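Putative sporulation-specific glycosylase YdhD (Bacillus subtilis subsp. subtilis str. 168, PDB 3CZ8) is a putative sporulation-specific glycosidase that probably hydrolyses glycosyl bonds, represented here by its family 18 glycosyl hydrolase domain. Local coordinates at residues Gly9-Arg17 / Tyr32-Glu40; Val107-Asp118 / Leu141-Ala151. The protein carries 1 engineered substitution. All coordinates share one frame; numbering follows the deposited sequence.

Interaction 1. Residues Gly9-Arg17 / Tyr32-Glu40; sequences GTLSFYVLR and YSSSISIFE
The carbonyl oxygen of Phe13 is gripped from two directions: Ser37 N donates to Phe13 O at 2.8 Å, nearly straight at 169°, and a water donates to the same oxygen. That water also hydrogen-bonds Ser35 OG and Ser37 OG, so two hydroxyls on one strand are tied through it to the backbone of the other; Ser37 OG also hydrogen-bonds Thr116 OG1. Phe13 N returns the favour to Ser37 O, making Phe13 and Ser37 an antiparallel hydrogen-bonded pair. Flanking it are the non-hydrogen-bonded pairs Ser12 with Ile38 and Tyr14 with Ile36, whose side chains lie on the other face; there Ser12 CB rests 3.7 Å from Ile36 CG2. Strand 9-17 illustrates how the family's TIM-type barrel can close with one reversed strand: it runs antiparallel to 35-42 on one flank and to 302-310 on the other. Phe13 and Ser37 face the barrel interior, Phe13 meeting the ring of Trp306 edge-to-face, and Ser35 OG holds a glycerol probably left from crystallisation. On the outward face Ser12 OG is bonded to Gln307, while the Tyr14 hydroxyl bonds Glu248 of the second subunit. Toward the end of the pairing, Leu11 CD2 sits 4.3 Å above the centre of the Phe39 ring, and Phe13 CB meets that ring at its edge, CE2, also at 4.3 Å. Phe39 CG, anti to its carbonyl carbon (chi1 -84°), thereby places the ring under the leucine. At the opposite end the strand pairing gives way to a single side-chain bond: Ser34 OG donates to Val15 O at 2.7 Å, in the carbonyl plane and on a lone pair. Beyond it Ser33 OG merely touches one face of the Arg17 guanidinium, offset toward its rim.

Interaction 2. Residues Val107-Asp118 / Leu141-Ala151; sequences VSTRGYGGVTID and LQAGGYVLTIA
Tyr146 wedges its ring against Val107 and Ser108 within the beta-alpha-beta crossover of strand 114-118, helix 127-143 and strand 147-153, one step round the barrel; it stands in the link from that helix to strand 147-153. Val107 CG2 stands over the centre of the Tyr146 ring, a CH-pi contact 3.7 Å from the centroid and almost on the ring normal. The ring is framed at its edge as well, with Tyr112 O in its plane, 3.2 Å from Tyr146 CE2, and Tyr146 OH lies 3.3 Å from Ser108 CA. Placing CG anti to the carbonyl carbon (chi1 -56°) turns the tyrosine across toward the end of helix 93-110. An alanine here would be likely to leave Val107 CG2 without its ring face and the Tyr112 carbonyl without its edge partner, opening a gap between the helix end and the strand. Before Tyr146 the chain leaves helix 127-143 through a Schellman motif at Gly145.

Val115 and Ile117 bury the next largest areas, on the face of the sheet covered by that helix. Val115, in one of two deposited conformers, points CG2 into the angle between Leu141 CD1 and Leu148 CD1. Leu148 CD1 also touches Ile117 CG1, at 4.2 Å. Leu137 of the helix lies against both Ile117 and Leu148. The backbones alternate as parallel strands do: Ile117 N donates to Thr149 O, and Ile117 O receives Ala151 N at 2.8 Å, close to the C=O direction. Thr149, whose side chain is on the other face with Thr116, supplies both donors to Val115 O, Thr149 N at 3.1 Å and Thr149 OG1 at 2.7 Å, the latter in the carbonyl plane on a lone pair.

From the N terminus, the chain first lays down strand 9-17, turns through a helix-free loop that is partly unmodelled, and pairs back on itself in interaction 1. Strand 68-77 follows, and interaction 2 opens in the last turn of helix 93-110, closing a longer loop that carries helix 127-143. The two contacts are thus in series, neither nested nor crossed, and strand 68-77 lies between them in the sheet order. Inside the barrel they nonetheless meet: Ser37 OG and Thr116 OG1 are 2.8 Å apart, probably hydrogen-bonded, and Phe39 packs on Asp118 near Glu120, the predicted proton donor. Outside, Ile38 touches Tyr112.

Interaction 1. Residues Gly9-Arg17 / Tyr32-Glu40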
ATOM      1  N   GLY A   9       0.352   3.626   6.970  1.00 76.12           N
ATOM      2  CA  GLY A   9       0.248   2.243   6.524  1.00 76.80           C
ATOM      3  C   GLY A   9       1.191   1.321   7.268  1.00 71.16           C
ATOM      4  O   GLY A   9       2.399   1.562   7.315  1.00 73.93           O
ATOM      5  N   THR A  10       0.632   0.271   7.863  1.00 68.15           N
ATOM      6  CA  THR A  10       1.428  -0.791   8.471  1.00 63.88           C
ATOM      7  C   THR A  10       1.770  -1.837   7.409  1.00 57.94           C
ATOM      8  O   THR A  10       0.877  -2.458   6.821  1.00 43.15           O
ATOM      9  CB  THR A  10       0.689  -1.458   9.654  1.00 69.29           C
ATOM     10  OG1 THR A  10       0.327  -0.461  10.620  1.00 79.14           O
ATOM     11  CG2 THR A  10       1.569  -2.517  10.324  1.00 66.17           C
ATOM     12  N   LEU A  11       3.063  -2.016   7.156  1.00 39.70           N
ATOM     13  CA  LEU A  11       3.518  -3.034   6.218  1.00 36.96           C
ATOM     14  C   LEU A  11       3.654  -4.383   6.915  1.00 38.30           C
ATOM     15  O   LEU A  11       4.185  -4.478   8.020  1.00 36.11           O
ATOM     16  CB  LEU A  11       4.849  -2.634   5.565  1.00 29.14           C
ATOM     17  CG  LEU A  11       5.389  -3.529   4.442  1.00 34.38           C
ATOM     18  CD1 LEU A  11       4.555  -3.387   3.166  1.00 38.42           C
ATOM     19  CD2 LEU A  11       6.851  -3.224   4.162  1.00 43.09           C
ATOM     20  N   SER A  12       3.153  -5.421   6.259  1.00 35.85           N
ATOM     21  CA  SER A  12       3.379  -6.775   6.714  1.00 36.59           C
ATOM     22  C   SER A  12       3.576  -7.742   5.551  1.00 32.21           C
ATOM     23  O   SER A  12       3.025  -7.546   4.466  1.00 25.15           O
ATOM     24  CB  SER A  12       2.254  -7.234   7.649  1.00 39.23           C
ATOM     25  OG  SER A  12       1.051  -7.458   6.947  1.00 29.88           O
ATOM     26  N   PHE A  13       4.387  -8.769   5.795  1.00 27.65           N
ATOM     27  CA  PHE A  13       4.669  -9.826   4.830  1.00 24.94           C
ATOM     28  C   PHE A  13       3.868 -11.081   5.184  1.00 24.56           C
ATOM     29  O   PHE A  13       3.930 -11.573   6.313  1.00 32.43           O
ATOM     30  CB  PHE A  13       6.171 -10.123   4.829  1.00 31.37           C
ATOM     31  CG  PHE A  13       6.611 -11.088   3.762  1.00 31.69           C
ATOM     32  CD1 PHE A  13       6.859 -12.424   4.077  1.00 27.88           C
ATOM     33  CD2 PHE A  13       6.795 -10.659   2.446  1.00 18.64           C
ATOM     34  CE1 PHE A  13       7.282 -13.323   3.100  1.00 29.95           C
ATOM     35  CE2 PHE A  13       7.223 -11.549   1.460  1.00 27.98           C
ATOM     36  CZ  PHE A  13       7.465 -12.883   1.790  1.00 27.43           C
ATOM     37  N   TYR A  14       3.111 -11.599   4.225  1.00 32.31           N
ATOM     38  CA  TYR A  14       2.220 -12.714   4.523  1.00 30.97           C
ATOM     39  C   TYR A  14       2.404 -13.898   3.596  1.00 32.65           C
ATOM     40  O   TYR A  14       2.810 -13.747   2.444  1.00 31.85           O
ATOM     41  CB  TYR A  14       0.750 -12.256   4.628  1.00 33.20           C
ATOM     42  CG  TYR A  14       0.005 -12.123   3.316  1.00 34.71           C
ATOM     43  CD1 TYR A  14      -0.931 -13.079   2.933  1.00 34.45           C
ATOM     44  CD2 TYR A  14       0.220 -11.036   2.468  1.00 28.55           C
ATOM     45  CE1 TYR A  14      -1.628 -12.965   1.746  1.00 44.56           C
ATOM     46  CE2 TYR A  14      -0.476 -10.916   1.261  1.00 20.31           C
ATOM     47  CZ  TYR A  14      -1.394 -11.889   0.907  1.00 25.71           C
ATOM     48  OH  TYR A  14      -2.091 -11.793  -0.274  1.00 38.40           O
ATOM     49  N   VAL A  15       2.105 -15.082   4.118  1.00 27.14           N
ATOM     50  CA  VAL A  15       2.422 -16.333   3.444  1.00 26.06           C
ATOM     51  C   VAL A  15       1.188 -16.934   2.766  1.00 28.32           C
ATOM     52  O   VAL A  15       0.142 -17.105   3.397  1.00 34.21           O
ATOM     53  CB  VAL A  15       3.096 -17.322   4.439  1.00 23.97           C
ATOM     54  CG1 VAL A  15       3.270 -18.692   3.837  1.00 24.36           C
ATOM     55  CG2 VAL A  15       4.455 -16.778   4.877  1.00 31.34           C
ATOM     56  N   LEU A  16       1.323 -17.220   1.470  1.00 24.94           N
ATOM     57  CA  LEU A  16       0.268 -17.832   0.655  1.00 25.59           C
ATOM     58  C   LEU A  16       0.700 -19.241   0.291  1.00 32.28           C
ATOM     59  O   LEU A  16       1.437 -19.433  -0.682  1.00 34.35           O
ATOM     60  CB  LEU A  16       0.050 -17.027  -0.635  1.00 29.41           C
ATOM     61  CG  LEU A  16      -0.499 -15.610  -0.486  1.00 44.12           C
ATOM     62  CD1 LEU A  16       0.178 -14.671  -1.454  1.00 36.83           C
ATOM     63  CD2 LEU A  16      -2.012 -15.590  -0.667  1.00 31.94           C
ATOM     64  N   ARG A  17       0.251 -20.220   1.077  1.00 34.82           N
ATOM     65  CA  ARG A  17       0.719 -21.600   0.946  1.00 45.53           C
ATOM     66  C   ARG A  17       0.466 -22.214  -0.434  1.00 39.54           C
ATOM     67  O   ARG A  17      -0.562 -21.948  -1.061  1.00 49.13           O
ATOM     68  CB  ARG A  17       0.118 -22.484   2.050  1.00 50.28           C
ATOM     69  CG  ARG A  17       0.654 -23.914   2.035  1.00 65.24           C
ATOM     70  CD  ARG A  17       0.003 -24.819   3.042  1.00 60.24           C
ATOM     71  NE  ARG A  17       0.901 -25.057   4.165  1.00 83.21           N
ATOM     72  CZ  ARG A  17       0.797 -26.072   5.015  1.00 84.33           C
ATOM     73  NH1 ARG A  17      -0.184 -26.958   4.885  1.00 76.72           N
ATOM     74  NH2 ARG A  17       1.679 -26.195   5.999  1.00 76.19           N
ATOM     75  N   TYR A  32      -0.882 -24.064  12.289  1.00 76.64           N
ATOM     76  CA  TYR A  32      -1.204 -22.942  11.400  1.00 67.92           C
ATOM     77  C   TYR A  32      -0.460 -23.000  10.065  1.00 59.31           C
ATOM     78  O   TYR A  32       0.691 -23.430   9.995  1.00 63.70           O
ATOM     79  CB  TYR A  32      -1.007 -21.589  12.095  1.00 61.58           C
ATOM     80  CG  TYR A  32      -2.004 -21.300  13.204  1.00 62.82           C
ATOM     81  CD1 TYR A  32      -1.745 -20.316  14.156  1.00 58.15           C
ATOM     82  CD2 TYR A  32      -3.204 -22.016  13.308  1.00 61.07           C
ATOM     83  CE1 TYR A  32      -2.655 -20.046  15.179  1.00 49.37           C
ATOM     84  CE2 TYR A  32      -4.114 -21.757  14.328  1.00 50.23           C
ATOM     85  CZ  TYR A  32      -3.835 -20.770  15.259  1.00 50.68           C
ATOM     86  OH  TYR A  32      -4.739 -20.509  16.271  1.00 52.89           O
ATOM     87  N   SER A  33      -1.150 -22.569   9.015  1.00 57.66           N
ATOM     88  CA  SER A  33      -0.691 -22.725   7.643  1.00 57.92           C
ATOM     89  C   SER A  33      -0.207 -21.406   7.021  1.00 57.15           C
ATOM     90  O   SER A  33       0.273 -21.383   5.878  1.00 49.65           O
ATOM     91  CB  SER A  33      -1.825 -23.333   6.814  1.00 53.42           C
ATOM     92  OG  SER A  33      -1.519 -23.361   5.437  1.00 74.55           O
ATOM     93  N   SER A  34      -0.327 -20.313   7.771  1.00 45.92           N
ATOM     94  CA  SER A  34       0.066 -18.999   7.274  1.00 41.98           C
ATOM     95  C   SER A  34       0.679 -18.148   8.373  1.00 36.14           C
ATOM     96  O   SER A  34       0.609 -18.492   9.552  1.00 34.70           O
ATOM     97  CB  SER A  34      -1.133 -18.281   6.647  1.00 45.53           C
ATOM     98  OG  SER A  34      -0.726 -17.106   5.964  1.00 60.51           O
ATOM     99  N   SER A  35       1.294 -17.039   7.977  1.00 23.86           N
ATOM    100  CA  SER A  35       1.867 -16.110   8.938  1.00 31.62           C
ATOM    101  C   SER A  35       1.795 -14.679   8.431  1.00 31.06           C
ATOM    102  O   SER A  35       1.605 -14.445   7.241  1.00 33.75           O
ATOM    103  CB  SER A  35       3.307 -16.498   9.307  1.00 27.08           C
ATOM    104  OG  SER A  35       4.130 -16.595   8.158  1.00 33.60           O
ATOM    105  N   ILE A  36       1.918 -13.733   9.356  1.00 30.69           N
ATOM    106  CA  ILE A  36       2.019 -12.318   9.036  1.00 30.46           C
ATOM    107  C   ILE A  36       3.231 -11.799   9.797  1.00 36.31           C
ATOM    108  O   ILE A  36       3.300 -11.940  11.018  1.00 37.62           O
ATOM    109  CB  ILE A  36       0.726 -11.548   9.442  1.00 34.91           C
ATOM    110  CG1 ILE A  36      -0.377 -11.776   8.408  1.00 34.88           C
ATOM    111  CG2 ILE A  36       0.982 -10.054   9.603  1.00 38.36           C
ATOM    112  CD1 ILE A  36      -1.762 -11.392   8.889  1.00 64.24           C
ATOM    113  N   SER A  37       4.198 -11.240   9.070  1.00 24.75           N
ATOM    114  CA  SER A  37       5.357 -10.632   9.705  1.00 30.41           C
ATOM    115  C   SER A  37       5.164  -9.124   9.758  1.00 32.21           C
ATOM    116  O   SER A  37       5.237  -8.444   8.732  1.00 38.33           O
ATOM    117  CB  SER A  37       6.648 -11.006   8.972  1.00 24.41           C
ATOM    118  OG  SER A  37       6.664 -12.388   8.647  1.00 26.97           O
ATOM    119  N   ILE A  38       4.954  -8.609  10.944  1.00 36.47           N
ATOM    120  CA  ILE A  38       4.704  -7.213  11.152  1.00 38.05           C
ATOM    121  C   ILE A  38       5.963  -6.375  11.188  1.00 39.35           C
ATOM    122  O   ILE A  38       6.816  -6.621  11.966  1.00 30.69           O
ATOM    123  CB  ILE A  38       3.888  -6.981  12.414  1.00 43.00           C
ATOM    124  CG1 ILE A  38       2.572  -7.704  12.338  1.00 30.74           C
ATOM    125  CG2 ILE A  38       3.630  -5.545  12.613  1.00 45.53           C
ATOM    126  CD1 ILE A  38       1.996  -7.948  13.586  1.00 37.93           C
ATOM    127  N   PHE A  39       6.035  -5.353  10.356  1.00 37.58           N
ATOM    128  CA  PHE A  39       7.199  -4.494  10.276  1.00 39.46           C
ATOM    129  C   PHE A  39       7.142  -3.394  11.307  1.00 43.95           C
ATOM    130  O   PHE A  39       6.103  -3.017  11.677  1.00 51.18           O
ATOM    131  CB  PHE A  39       7.372  -3.943   8.868  1.00 32.20           C
ATOM    132  CG  PHE A  39       8.080  -4.874   7.954  1.00 40.64           C
ATOM    133  CD1 PHE A  39       9.376  -4.655   7.594  1.00 32.32           C
ATOM    134  CD2 PHE A  39       7.470  -5.996   7.484  1.00 25.80           C
ATOM    135  CE1 PHE A  39      10.012  -5.529   6.797  1.00 30.34           C
ATOM    136  CE2 PHE A  39       8.130  -6.845   6.696  1.00 30.50           C
ATOM    137  CZ  PHE A  39       9.389  -6.608   6.352  1.00 17.75           C
ATOM    138  N   GLU A  40       8.255  -2.839  11.736  1.00 53.75           N
ATOM    139  CA  GLU A  40       9.434  -3.535  12.166  1.00 44.67           C
ATOM    140  C   GLU A  40       9.781  -3.156  13.596  1.00 49.83           C
ATOM    141  O   GLU A  40       9.306  -2.165  14.092  1.00 43.48           O
ATOM    142  CB  GLU A  40      10.570  -3.113  11.280  1.00 48.24           C
ATOM    143  CG  GLU A  40      10.582  -1.654  11.039  1.00 55.98           C
ATOM    144  CD  GLU A  40      11.544  -0.930  11.910  1.00 59.08           C
ATOM    145  OE1 GLU A  40      11.312   0.234  12.189  1.00 45.03           O
ATOM    146  OE2 GLU A  40      12.535  -1.529  12.308  1.00 53.39           O
TER
HETATM  147  O   HOH W   1       4.911 -14.036   7.430  1.00 22.31           O

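Interaction 2. Residues Val107-Asp118 / Leu141-Ala151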
ATOM      1  N   VAL A 107       8.937 -11.553  22.049  1.00 39.38           N
ATOM      2  CA  VAL A 107       7.886 -12.481  21.604  1.00 40.45           C
ATOM      3  C   VAL A 107       7.053 -13.086  22.738  1.00 45.75           C
ATOM      4  O   VAL A 107       5.877 -13.405  22.544  1.00 36.32           O
ATOM      5  CB  VAL A 107       8.411 -13.598  20.647  1.00 42.38           C
ATOM      6  CG1 VAL A 107       8.915 -12.984  19.365  1.00 38.84           C
ATOM      7  CG2 VAL A 107       9.501 -14.449  21.297  1.00 37.16           C
ATOM      8  N   SER A 108       7.660 -13.223  23.915  1.00 48.63           N
ATOM      9  CA  SER A 108       6.965 -13.772  25.077  0.50 46.54           C
ATOM     10  C   SER A 108       6.043 -12.747  25.734  1.00 49.64           C
ATOM     11  O   SER A 108       4.901 -13.067  26.065  1.00 51.41           O
ATOM     12  CB  SER A 108       7.956 -14.364  26.085  0.50 37.84           C
ATOM     13  OG  SER A 108       9.060 -13.501  26.297  0.50 28.11           O
ATOM     14  N   THR A 109       6.541 -11.520  25.911  1.00 55.89           N
ATOM     15  CA  THR A 109       5.758 -10.427  26.498  1.00 55.87           C
ATOM     16  C   THR A 109       4.607 -10.018  25.583  1.00 53.80           C
ATOM     17  O   THR A 109       3.448 -10.012  26.002  1.00 55.92           O
ATOM     18  CB  THR A 109       6.637  -9.195  26.796  1.00 61.30           C
ATOM     19  OG1 THR A 109       7.756  -9.590  27.600  1.00 71.34           O
ATOM     20  CG2 THR A 109       5.848  -8.109  27.529  1.00 82.06           C
ATOM     21  N   ARG A 110       4.934  -9.707  24.330  1.00 47.74           N
ATOM     22  CA  ARG A 110       3.949  -9.191  23.377  1.00 33.24           C
ATOM     23  C   ARG A 110       3.033 -10.262  22.790  1.00 31.76           C
ATOM     24  O   ARG A 110       1.966  -9.945  22.265  1.00 45.53           O
ATOM     25  CB  ARG A 110       4.639  -8.394  22.262  1.00 35.44           C
ATOM     26  CG  ARG A 110       5.420  -7.167  22.743  1.00 36.91           C
ATOM     27  CD  ARG A 110       4.616  -5.872  22.605  1.00 62.93           C
ATOM     28  NE  ARG A 110       3.588  -5.716  23.637  1.00 92.18           N
ATOM     29  CZ  ARG A 110       2.286  -5.930  23.454  1.00 98.05           C
ATOM     30  NH1 ARG A 110       1.439  -5.757  24.461  1.00 86.32           N
ATOM     31  NH2 ARG A 110       1.826  -6.321  22.271  1.00 91.09           N
ATOM     32  N   GLY A 111       3.442 -11.524  22.869  1.00 41.48           N
ATOM     33  CA  GLY A 111       2.588 -12.631  22.427  1.00 30.24           C
ATOM     34  C   GLY A 111       2.674 -13.001  20.954  1.00 44.92           C
ATOM     35  O   GLY A 111       1.703 -13.501  20.369  1.00 37.79           O
ATOM     36  N   TYR A 112       3.837 -12.770  20.351  1.00 42.01           N
ATOM     37  CA  TYR A 112       4.084 -13.200  18.977  1.00 41.74           C
ATOM     38  C   TYR A 112       4.284 -14.708  18.925  1.00 32.52           C
ATOM     39  O   TYR A 112       4.670 -15.317  19.919  1.00 47.81           O
ATOM     40  CB  TYR A 112       5.321 -12.505  18.417  1.00 39.28           C
ATOM     41  CG  TYR A 112       5.114 -11.072  17.974  1.00 38.57           C
ATOM     42  CD1 TYR A 112       4.448 -10.781  16.782  1.00 38.34           C
ATOM     43  CD2 TYR A 112       5.616 -10.011  18.727  1.00 29.59           C
ATOM     44  CE1 TYR A 112       4.273  -9.471  16.356  1.00 31.59           C
ATOM     45  CE2 TYR A 112       5.446  -8.692  18.310  1.00 38.21           C
ATOM     46  CZ  TYR A 112       4.773  -8.434  17.118  1.00 37.38           C
ATOM     47  OH  TYR A 112       4.594  -7.140  16.691  1.00 47.20           O
ATOM     48  N   GLY A 113       4.011 -15.310  17.771  1.00 31.39           N
ATOM     49  CA  GLY A 113       4.266 -16.735  17.566  1.00 32.88           C
ATOM     50  C   GLY A 113       5.659 -17.054  17.041  1.00 37.09           C
ATOM     51  O   GLY A 113       5.980 -18.214  16.786  1.00 32.54           O
ATOM     52  N   GLY A 114       6.490 -16.025  16.889  1.00 34.52           N
ATOM     53  CA  GLY A 114       7.828 -16.189  16.336  1.00 35.97           C
ATOM     54  C   GLY A 114       8.380 -14.898  15.764  1.00 34.90           C
ATOM     55  O   GLY A 114       7.846 -13.817  16.035  1.00 33.24           O
ATOM     56  N   VAL A 115       9.466 -15.004  15.001  0.50 33.61           N
ATOM     57  CA  VAL A 115      10.065 -13.828  14.371  0.50 27.33           C
ATOM     58  C   VAL A 115      10.368 -13.986  12.890  0.50 30.85           C
ATOM     59  O   VAL A 115      10.355 -15.090  12.335  0.50 26.56           O
ATOM     60  CB  VAL A 115      11.377 -13.346  15.063  0.50 34.31           C
ATOM     61  CG1 VAL A 115      11.104 -12.802  16.443  0.50 44.66           C
ATOM     62  CG2 VAL A 115      12.416 -14.443  15.095  0.50 31.27           C
ATOM     63  N   THR A 116      10.643 -12.844  12.272  1.00 30.53           N
ATOM     64  CA  THR A 116      11.219 -12.771  10.941  1.00 27.97           C
ATOM     65  C   THR A 116      12.430 -11.872  11.060  1.00 31.50           C
ATOM     66  O   THR A 116      12.306 -10.687  11.361  1.00 34.20           O
ATOM     67  CB  THR A 116      10.226 -12.230   9.899  1.00 32.73           C
ATOM     68  OG1 THR A 116       9.092 -13.099   9.849  1.00 25.85           O
ATOM     69  CG2 THR A 116      10.866 -12.171   8.512  1.00 28.80           C
ATOM     70  N   ILE A 117      13.612 -12.451  10.886  1.00 30.04           N
ATOM     71  CA  ILE A 117      14.825 -11.653  10.881  1.00 21.79           C
ATOM     72  C   ILE A 117      14.928 -11.030   9.493  1.00 24.05           C
ATOM     73  O   ILE A 117      14.939 -11.736   8.481  1.00 19.95           O
ATOM     74  CB  ILE A 117      16.088 -12.493  11.232  1.00 24.00           C
ATOM     75  CG1 ILE A 117      16.047 -12.976  12.694  1.00 27.95           C
ATOM     76  CG2 ILE A 117      17.350 -11.696  10.974  1.00 23.17           C
ATOM     77  CD1 ILE A 117      16.089 -11.843  13.752  1.00 27.24           C
ATOM     78  N   ASP A 118      14.950  -9.704   9.456  1.00 24.08           N
ATOM     79  CA  ASP A 118      15.123  -8.971   8.213  1.00 31.13           C
ATOM     80  C   ASP A 118      16.363  -8.096   8.372  1.00 30.12           C
ATOM     81  O   ASP A 118      16.273  -6.878   8.506  1.00 31.58           O
ATOM     82  CB  ASP A 118      13.861  -8.157   7.886  1.00 27.16           C
ATOM     83  CG  ASP A 118      13.961  -7.393   6.565  1.00 41.75           C
ATOM     84  OD1 ASP A 118      14.740  -7.800   5.681  1.00 32.30           O
ATOM     85  OD2 ASP A 118      13.249  -6.377   6.413  1.00 41.23           O
ATOM     86  N   LEU A 141      14.604 -19.763  20.839  1.00 40.30           N
ATOM     87  CA  LEU A 141      13.214 -19.633  20.397  1.00 34.21           C
ATOM     88  C   LEU A 141      12.457 -20.942  20.342  1.00 28.57           C
ATOM     89  O   LEU A 141      11.287 -20.991  20.725  1.00 45.47           O
ATOM     90  CB  LEU A 141      13.114 -18.942  19.033  1.00 35.52           C
ATOM     91  CG  LEU A 141      13.364 -17.436  18.966  1.00 32.36           C
ATOM     92  CD1 LEU A 141      13.326 -17.021  17.522  1.00 34.26           C
ATOM     93  CD2 LEU A 141      12.354 -16.642  19.782  1.00 40.03           C
ATOM     94  N   GLN A 142      13.105 -22.001  19.864  1.00 36.96           N
ATOM     95  CA  GLN A 142      12.432 -23.292  19.737  1.00 40.33           C
ATOM     96  C   GLN A 142      12.158 -23.954  21.090  1.00 36.99           C
ATOM     97  O   GLN A 142      11.220 -24.746  21.208  1.00 43.79           O
ATOM     98  CB  GLN A 142      13.167 -24.234  18.774  1.00 31.50           C
ATOM     99  CG  GLN A 142      14.028 -25.312  19.408  1.00 56.20           C
ATOM    100  CD  GLN A 142      13.998 -26.614  18.626  1.00 69.61           C
ATOM    101  OE1 GLN A 142      13.739 -26.628  17.423  1.00 70.49           O
ATOM    102  NE2 GLN A 142      14.262 -27.717  19.311  1.00 71.89           N
ATOM    103  N   ALA A 143      12.965 -23.596  22.094  1.00 34.53           N
ATOM    104  CA  ALA A 143      12.751 -23.989  23.485  1.00 42.40           C
ATOM    105  C   ALA A 143      11.420 -23.450  24.004  1.00 52.98           C
ATOM    106  O   ALA A 143      10.700 -24.140  24.726  1.00 52.78           O
ATOM    107  CB  ALA A 143      13.902 -23.501  24.363  1.00 37.32           C
ATOM    108  N   GLY A 144      11.093 -22.220  23.608  1.00 50.51           N
ATOM    109  CA  GLY A 144       9.819 -21.606  23.954  1.00 39.98           C
ATOM    110  C   GLY A 144       8.717 -21.898  22.953  1.00 23.86           C
ATOM    111  O   GLY A 144       7.623 -21.364  23.069  1.00 35.72           O
ATOM    112  N   GLY A 145       9.010 -22.730  21.957  1.00 30.73           N
ATOM    113  CA  GLY A 145       8.050 -23.063  20.911  1.00 21.84           C
ATOM    114  C   GLY A 145       7.833 -22.019  19.816  1.00 43.27           C
ATOM    115  O   GLY A 145       6.931 -22.164  18.990  1.00 35.06           O
ATOM    116  N   TYR A 146       8.663 -20.977  19.799  1.00 41.16           N
ATOM    117  CA  TYR A 146       8.577 -19.905  18.796  1.00 41.68           C
ATOM    118  C   TYR A 146       9.309 -20.233  17.494  1.00 40.59           C
ATOM    119  O   TYR A 146      10.418 -20.766  17.509  1.00 48.44           O
ATOM    120  CB  TYR A 146       9.123 -18.599  19.366  1.00 33.33           C
ATOM    121  CG  TYR A 146       8.454 -18.161  20.647  1.00 46.85           C
ATOM    122  CD1 TYR A 146       9.044 -18.414  21.886  1.00 35.82           C
ATOM    123  CD2 TYR A 146       7.232 -17.487  20.622  1.00 45.31           C
ATOM    124  CE1 TYR A 146       8.432 -18.011  23.068  1.00 46.36           C
ATOM    125  CE2 TYR A 146       6.615 -17.077  21.801  1.00 51.15           C
ATOM    126  CZ  TYR A 146       7.220 -17.346  23.016  1.00 51.40           C
ATOM    127  OH  TYR A 146       6.608 -16.949  24.175  1.00 56.58           O
ATOM    128  N   VAL A 147       8.679 -19.877  16.379  1.00 37.53           N
ATOM    129  CA  VAL A 147       9.180 -20.146  15.026  1.00 32.00           C
ATOM    130  C   VAL A 147      10.279 -19.138  14.637  1.00 36.60           C
ATOM    131  O   VAL A 147      10.227 -17.973  15.029  1.00 32.39           O
ATOM    132  CB  VAL A 147       7.995 -20.115  14.005  1.00 39.99           C
ATOM    133  CG1 VAL A 147       8.423 -20.515  12.601  1.00 42.04           C
ATOM    134  CG2 VAL A 147       6.873 -21.035  14.463  1.00 57.63           C
ATOM    135  N   LEU A 148      11.289 -19.596  13.899  1.00 35.99           N
ATOM    136  CA  LEU A 148      12.327 -18.709  13.378  1.00 26.71           C
ATOM    137  C   LEU A 148      12.261 -18.658  11.863  1.00 27.67           C
ATOM    138  O   LEU A 148      12.405 -19.674  11.190  1.00 28.21           O
ATOM    139  CB  LEU A 148      13.727 -19.132  13.852  1.00 29.41           C
ATOM    140  CG  LEU A 148      14.928 -18.319  13.338  1.00 32.83           C
ATOM    141  CD1 LEU A 148      14.797 -16.846  13.641  1.00 27.49           C
ATOM    142  CD2 LEU A 148      16.235 -18.843  13.891  1.00 26.89           C
ATOM    143  N   THR A 149      12.005 -17.463  11.334  1.00 24.63           N
ATOM    144  CA  THR A 149      11.993 -17.243   9.893  1.00 20.53           C
ATOM    145  C   THR A 149      12.940 -16.094   9.560  1.00 19.87           C
ATOM    146  O   THR A 149      13.296 -15.310  10.433  1.00 24.48           O
ATOM    147  CB  THR A 149      10.571 -16.942   9.333  1.00 29.60           C
ATOM    148  OG1 THR A 149      10.159 -15.630   9.733  1.00 23.49           O
ATOM    149  CG2 THR A 149       9.546 -17.960   9.819  1.00 25.10           C
ATOM    150  N   ILE A 150      13.352 -16.008   8.297  1.00 24.26           N
ATOM    151  CA  ILE A 150      14.323 -15.011   7.869  1.00 20.94           C
ATOM    152  C   ILE A 150      14.007 -14.515   6.457  1.00 23.88           C
ATOM    153  O   ILE A 150      13.590 -15.292   5.589  1.00 32.83           O
ATOM    154  CB  ILE A 150      15.778 -15.558   7.962  1.00 23.92           C
ATOM    155  CG1 ILE A 150      16.800 -14.485   7.562  1.00 19.27           C
ATOM    156  CG2 ILE A 150      15.940 -16.841   7.128  1.00 22.86           C
ATOM    157  CD1 ILE A 150      18.232 -14.847   7.854  1.00 19.61           C
ATOM    158  N   ALA A 151      14.163 -13.210   6.247  1.00 21.35           N
ATOM    159  CA  ALA A 151      14.079 -12.633   4.914  1.00 23.00           C
ATOM    160  C   ALA A 151      15.503 -12.499   4.383  1.00 29.85           C
ATOM    161  O   ALA A 151      16.339 -11.843   5.007  1.00 26.27           O
ATOM    162  CB  ALA A 151      13.374 -11.278   4.959  1.00 20.57           C
TER